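Local coordinates for protein Agap007691-pb (Anopheles gambiae, PDB 5C98) that is of unknown function but belongs to the serpin family, so it may act as an inhibitor of serine-type endopeptidases, at residues A[102-107]-A[127-132]; A[108-113]-A[306-311]. One frame throughout, in Å; residues are numbered along the deposited sequence.

Contact 1 and contact 2 follow one another along the chain: 102-107 runs directly into 108-113, and the helix 111-119 that begins there leads to strand 124-128 and the partner segment 127-132. Their centres are about 14 Å apart, and both lie far out on the same side of the chain's centre, about 27 and 28 Å from it. The two also touch, with L107 CB against F310 CD1 at 3.4 Å and V103 CG1 against F113 CZ at 4.1 Å. Helix 111-119 is the element they share: contact 2 ties its start to the loop 306-311, and contact 1 pairs its flanking strands in a serpin beta-sheet.

Contact 1. Residues A[102-107]-A[127-132]; sequences LVEETL and PVDLTD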
# COMPACT_ATOMS: atom_id res chain seq x y z
N LEU A 102 -10.58 -13.97 -7.47
CA LEU A 102 -11.05 -15.35 -7.51
C LEU A 102 -12.57 -15.36 -7.54
O LEU A 102 -13.23 -14.63 -6.81
CB LEU A 102 -10.61 -16.14 -6.27
CG LEU A 102 -9.12 -16.38 -6.08
CD1 LEU A 102 -8.90 -17.07 -4.74
CD2 LEU A 102 -8.60 -17.24 -7.22
N VAL A 103 -13.12 -16.21 -8.40
CA VAL A 103 -14.56 -16.46 -8.44
C VAL A 103 -14.78 -17.96 -8.36
O VAL A 103 -13.98 -18.76 -8.87
CB VAL A 103 -15.24 -15.89 -9.71
CG1 VAL A 103 -15.23 -14.37 -9.70
CG2 VAL A 103 -14.60 -16.44 -10.98
N GLU A 104 -15.88 -18.35 -7.72
CA GLU A 104 -16.24 -19.77 -7.65
C GLU A 104 -16.54 -20.31 -9.04
O GLU A 104 -17.44 -19.83 -9.74
CB GLU A 104 -17.46 -19.95 -6.74
CG GLU A 104 -18.13 -21.33 -6.78
CD GLU A 104 -17.17 -22.50 -6.58
OE1 GLU A 104 -16.30 -22.41 -5.69
OE2 GLU A 104 -17.32 -23.50 -7.32
N GLU A 105 -15.80 -21.35 -9.43
CA GLU A 105 -15.83 -21.83 -10.81
C GLU A 105 -17.16 -22.46 -11.20
O GLU A 105 -17.47 -22.52 -12.39
CB GLU A 105 -14.71 -22.85 -11.04
CG GLU A 105 -14.83 -24.16 -10.23
CD GLU A 105 -13.61 -25.05 -10.38
OE1 GLU A 105 -12.61 -24.61 -10.97
OE2 GLU A 105 -13.65 -26.21 -9.89
N THR A 106 -17.97 -22.93 -10.25
CA THR A 106 -19.19 -23.61 -10.64
C THR A 106 -20.36 -22.67 -10.90
O THR A 106 -21.43 -23.15 -11.27
CB THR A 106 -19.64 -24.63 -9.58
OG1 THR A 106 -19.87 -23.96 -8.34
CG2 THR A 106 -18.59 -25.77 -9.41
N LEU A 107 -20.18 -21.36 -10.73
CA LEU A 107 -21.24 -20.38 -10.94
C LEU A 107 -20.97 -19.63 -12.23
O LEU A 107 -19.95 -18.95 -12.36
CB LEU A 107 -21.32 -19.40 -9.76
CG LEU A 107 -21.62 -20.01 -8.39
CD1 LEU A 107 -21.66 -18.92 -7.34
CD2 LEU A 107 -22.94 -20.76 -8.43
N PRO A 127 -11.32 -18.39 -12.26
CA PRO A 127 -12.28 -19.29 -11.60
C PRO A 127 -11.55 -20.43 -10.92
O PRO A 127 -10.68 -21.07 -11.52
CB PRO A 127 -13.15 -19.80 -12.75
CG PRO A 127 -12.78 -19.00 -13.94
CD PRO A 127 -11.40 -18.50 -13.72
N VAL A 128 -11.92 -20.71 -9.67
CA VAL A 128 -11.31 -21.78 -8.91
C VAL A 128 -12.38 -22.46 -8.08
O VAL A 128 -13.50 -21.96 -7.93
CB VAL A 128 -10.18 -21.29 -7.98
CG1 VAL A 128 -9.03 -20.68 -8.78
CG2 VAL A 128 -10.73 -20.33 -6.93
N ASP A 129 -12.02 -23.61 -7.52
CA ASP A 129 -12.87 -24.28 -6.56
C ASP A 129 -12.63 -23.62 -5.21
O ASP A 129 -11.72 -24.01 -4.48
CB ASP A 129 -12.51 -25.76 -6.53
CG ASP A 129 -13.28 -26.52 -5.48
OD1 ASP A 129 -14.22 -25.94 -4.88
OD2 ASP A 129 -12.97 -27.71 -5.28
N LEU A 130 -13.48 -22.66 -4.86
CA LEU A 130 -13.36 -21.93 -3.60
C LEU A 130 -13.78 -22.76 -2.38
O LEU A 130 -13.57 -22.32 -1.24
CB LEU A 130 -14.12 -20.59 -3.67
CG LEU A 130 -13.33 -19.38 -4.19
CD1 LEU A 130 -14.21 -18.13 -4.34
CD2 LEU A 130 -12.16 -19.05 -3.27
N THR A 131 -14.35 -23.95 -2.58
CA THR A 131 -14.52 -24.88 -1.48
C THR A 131 -13.21 -25.56 -1.08
O THR A 131 -13.19 -26.27 -0.06
CB THR A 131 -15.57 -25.96 -1.80
OG1 THR A 131 -14.97 -26.99 -2.60
CG2 THR A 131 -16.77 -25.37 -2.52
N ASP A 132 -12.14 -25.36 -1.85
CA ASP A 132 -10.86 -26.05 -1.64
C ASP A 132 -9.76 -25.00 -1.49
O ASP A 132 -9.37 -24.36 -2.47
CB ASP A 132 -10.56 -26.99 -2.80
CG ASP A 132 -9.42 -27.94 -2.50
OD1 ASP A 132 -8.73 -27.77 -1.47
OD2 ASP A 132 -9.18 -28.86 -3.32
O HOH W 1 -16.48 -25.81 -6.50
O HOH W 2 -11.72 -23.44 -13.05
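V103 pairs with P127 and E104 with V128 in a short parallel ladder, in which V128 N donates to V103 O at 2.9 Å. E105 N then donates to V128 O at 2.8 Å, so both polar backbone atoms of V128 are used. V103 O also faces the CA-H of P127. L102 CD2 rests on both methyls of V128, 3.8 Å from CG2, while L102 CD1 meets L130 CD2. In the serpin fold this is the margin of sheet A: strands 95-104 and 124-128, joined through helix 111-119, form a beta-alpha-beta unit; helix 133-146 packs on L102 and V128, and L102 bonds by its backbone to M170 of the next strand. At the end of strand 95-104 the E104 side chain adds further bonds. Its CG is anti to the backbone N (chi1 169°) and the chain bends at chi2 (51°), bringing the carboxylate back to the other segment. OE1 accepts L130 N on its syn side at 3.0 Å. OE2 is gripped by T106 N and T106 OG1 (2.8 Å for OG1), which come from opposite faces of the carboxylate plane, and by a water. That water also donates to D129 OD1, linking two carboxylates whose oxygens E104 OE1 and D129 OD1 are 4.2 Å apart, and probably eases their repulsion. D129 OD1 accepts T131 OG1 at 2.6 Å. E105, extended beyond CG, runs against the V128-D129 peptide with CD 3.6 Å from D129 N, and a second water donates to both E105 OE1 and P127 O.

Contact 2. Residues A[108-113]-A[306-311]; sequences RLDSEF and DLHVFH
R108 and H311 stack flat: the guanidinium lies on the imidazole with centres 3.6 Å apart and planes only 7° from parallel, CZ over the middle of the ring. In this serpin the contact fastens the start of helix 111-119 to the loop between helix 300-303 and strand 320-328. Two nearly straight backbone bonds make a single bridge, H311 N to R108 O and D110 N to V309 O, each 2.8 Å. D110 is the N-cap: its CG stands anti to the backbone N (chi1 177°), and OD2 accepts E112 N at 3.0 Å from well above the carboxylate plane. The same side chain crosses H308 at about a right angle, D110 CG coming within 3.3 Å of H308 CE1 and CB making an off-centre CH-pi contact with the ring. A water donates to both D110 OD2 and H308 O, adding a water-mediated link between the cap and the loop. On the buried side V309 CG1 lies between two rings. Anti to the backbone N (chi1 172°), that methyl sits over the centre of the F113 ring, 3.9 Å from the centroid, and also over the centre of a face of F310. L109 CD2 adds to this cluster, 3.8 Å from F310 CE1, and F113 stacks in turn on F117. R108 O, besides accepting H311 N, lies in the plane of the F310 ring at its edge, 3.7 Å from CD1.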
# COMPACT_ATOMS: atom_id res chain seq x y z
N ARG A 108 -21.92 -19.68 -13.15
CA ARG A 108 -21.82 -18.89 -14.37
C ARG A 108 -21.80 -17.40 -14.04
O ARG A 108 -22.56 -16.93 -13.19
CB ARG A 108 -23.00 -19.21 -15.28
CG ARG A 108 -22.94 -18.54 -16.63
CD ARG A 108 -24.09 -19.01 -17.52
NE ARG A 108 -24.57 -17.96 -18.41
CZ ARG A 108 -25.67 -18.08 -19.15
NH1 ARG A 108 -26.39 -19.19 -19.11
NH2 ARG A 108 -26.05 -17.08 -19.94
N LEU A 109 -20.90 -16.68 -14.70
CA LEU A 109 -20.76 -15.24 -14.51
C LEU A 109 -21.80 -14.47 -15.32
O LEU A 109 -22.20 -14.87 -16.41
CB LEU A 109 -19.37 -14.80 -14.95
CG LEU A 109 -18.22 -15.39 -14.11
CD1 LEU A 109 -16.89 -15.06 -14.73
CD2 LEU A 109 -18.30 -14.87 -12.68
N ASP A 110 -22.19 -13.31 -14.78
CA ASP A 110 -23.06 -12.41 -15.52
C ASP A 110 -22.28 -11.77 -16.66
O ASP A 110 -21.07 -11.52 -16.56
CB ASP A 110 -23.60 -11.32 -14.60
CG ASP A 110 -24.46 -10.31 -15.35
OD1 ASP A 110 -25.53 -10.73 -15.80
OD2 ASP A 110 -24.04 -9.15 -15.47
N SER A 111 -23.01 -11.44 -17.73
CA SER A 111 -22.39 -10.91 -18.94
C SER A 111 -21.73 -9.55 -18.71
O SER A 111 -20.71 -9.25 -19.35
CB SER A 111 -23.41 -10.85 -20.07
OG SER A 111 -24.54 -10.11 -19.66
N GLU A 112 -22.28 -8.71 -17.84
CA GLU A 112 -21.65 -7.42 -17.60
C GLU A 112 -20.39 -7.57 -16.77
O GLU A 112 -19.40 -6.85 -16.98
CB GLU A 112 -22.64 -6.44 -16.97
CG GLU A 112 -23.60 -5.86 -18.00
CD GLU A 112 -22.92 -4.84 -18.90
OE1 GLU A 112 -22.66 -3.72 -18.38
OE2 GLU A 112 -22.65 -5.16 -20.08
N PHE A 113 -20.38 -8.49 -15.80
CA PHE A 113 -19.16 -8.77 -15.06
C PHE A 113 -18.07 -9.24 -16.01
O PHE A 113 -16.92 -8.80 -15.92
CB PHE A 113 -19.42 -9.83 -14.00
CG PHE A 113 -18.18 -10.24 -13.25
CD1 PHE A 113 -17.72 -9.51 -12.17
CD2 PHE A 113 -17.44 -11.32 -13.65
CE1 PHE A 113 -16.57 -9.86 -11.50
CE2 PHE A 113 -16.29 -11.68 -12.97
CZ PHE A 113 -15.86 -10.94 -11.89
N ASP A 306 -24.66 -7.30 -2.28
CA ASP A 306 -25.01 -6.19 -3.14
C ASP A 306 -24.31 -6.17 -4.49
O ASP A 306 -24.64 -5.30 -5.30
CB ASP A 306 -24.73 -4.86 -2.40
CG ASP A 306 -25.74 -3.76 -2.73
OD1 ASP A 306 -26.95 -4.05 -2.94
OD2 ASP A 306 -25.33 -2.57 -2.78
N LEU A 307 -23.43 -7.12 -4.80
CA LEU A 307 -22.70 -7.11 -6.07
C LEU A 307 -23.28 -8.10 -7.06
O LEU A 307 -23.46 -9.29 -6.74
CB LEU A 307 -21.23 -7.46 -5.86
CG LEU A 307 -20.50 -6.60 -4.83
CD1 LEU A 307 -19.03 -6.97 -4.69
CD2 LEU A 307 -20.65 -5.13 -5.17
N HIS A 308 -23.53 -7.63 -8.27
CA HIS A 308 -24.06 -8.46 -9.34
C HIS A 308 -22.90 -9.04 -10.13
O HIS A 308 -22.37 -8.41 -11.05
CB HIS A 308 -24.99 -7.67 -10.24
CG HIS A 308 -25.64 -8.49 -11.31
ND1 HIS A 308 -26.08 -7.95 -12.49
CD2 HIS A 308 -25.91 -9.81 -11.37
CE1 HIS A 308 -26.60 -8.90 -13.24
NE2 HIS A 308 -26.51 -10.04 -12.58
N VAL A 309 -22.49 -10.25 -9.76
CA VAL A 309 -21.36 -10.93 -10.38
C VAL A 309 -21.81 -12.13 -11.19
O VAL A 309 -21.28 -12.39 -12.27
CB VAL A 309 -20.37 -11.37 -9.29
CG1 VAL A 309 -19.27 -12.26 -9.86
CG2 VAL A 309 -19.82 -10.14 -8.60
N PHE A 310 -22.78 -12.88 -10.67
CA PHE A 310 -23.16 -14.17 -11.24
C PHE A 310 -24.47 -14.12 -12.02
O PHE A 310 -25.32 -13.25 -11.84
CB PHE A 310 -23.25 -15.18 -10.10
CG PHE A 310 -21.96 -15.36 -9.37
CD1 PHE A 310 -20.91 -16.03 -9.98
CD2 PHE A 310 -21.74 -14.81 -8.12
CE1 PHE A 310 -19.70 -16.17 -9.37
CE2 PHE A 310 -20.53 -14.96 -7.50
CZ PHE A 310 -19.51 -15.64 -8.12
N HIS A 311 -24.61 -15.09 -12.91
CA HIS A 311 -25.76 -15.15 -13.80
C HIS A 311 -27.05 -15.43 -13.04
O HIS A 311 -28.05 -14.72 -13.21
CB HIS A 311 -25.50 -16.25 -14.82
CG HIS A 311 -26.68 -16.52 -15.70
ND1 HIS A 311 -27.09 -15.63 -16.65
CD2 HIS A 311 -27.54 -17.56 -15.74
CE1 HIS A 311 -28.15 -16.12 -17.27
NE2 HIS A 311 -28.45 -17.29 -16.73
O HOH W 3 -22.69 -7.67 -13.61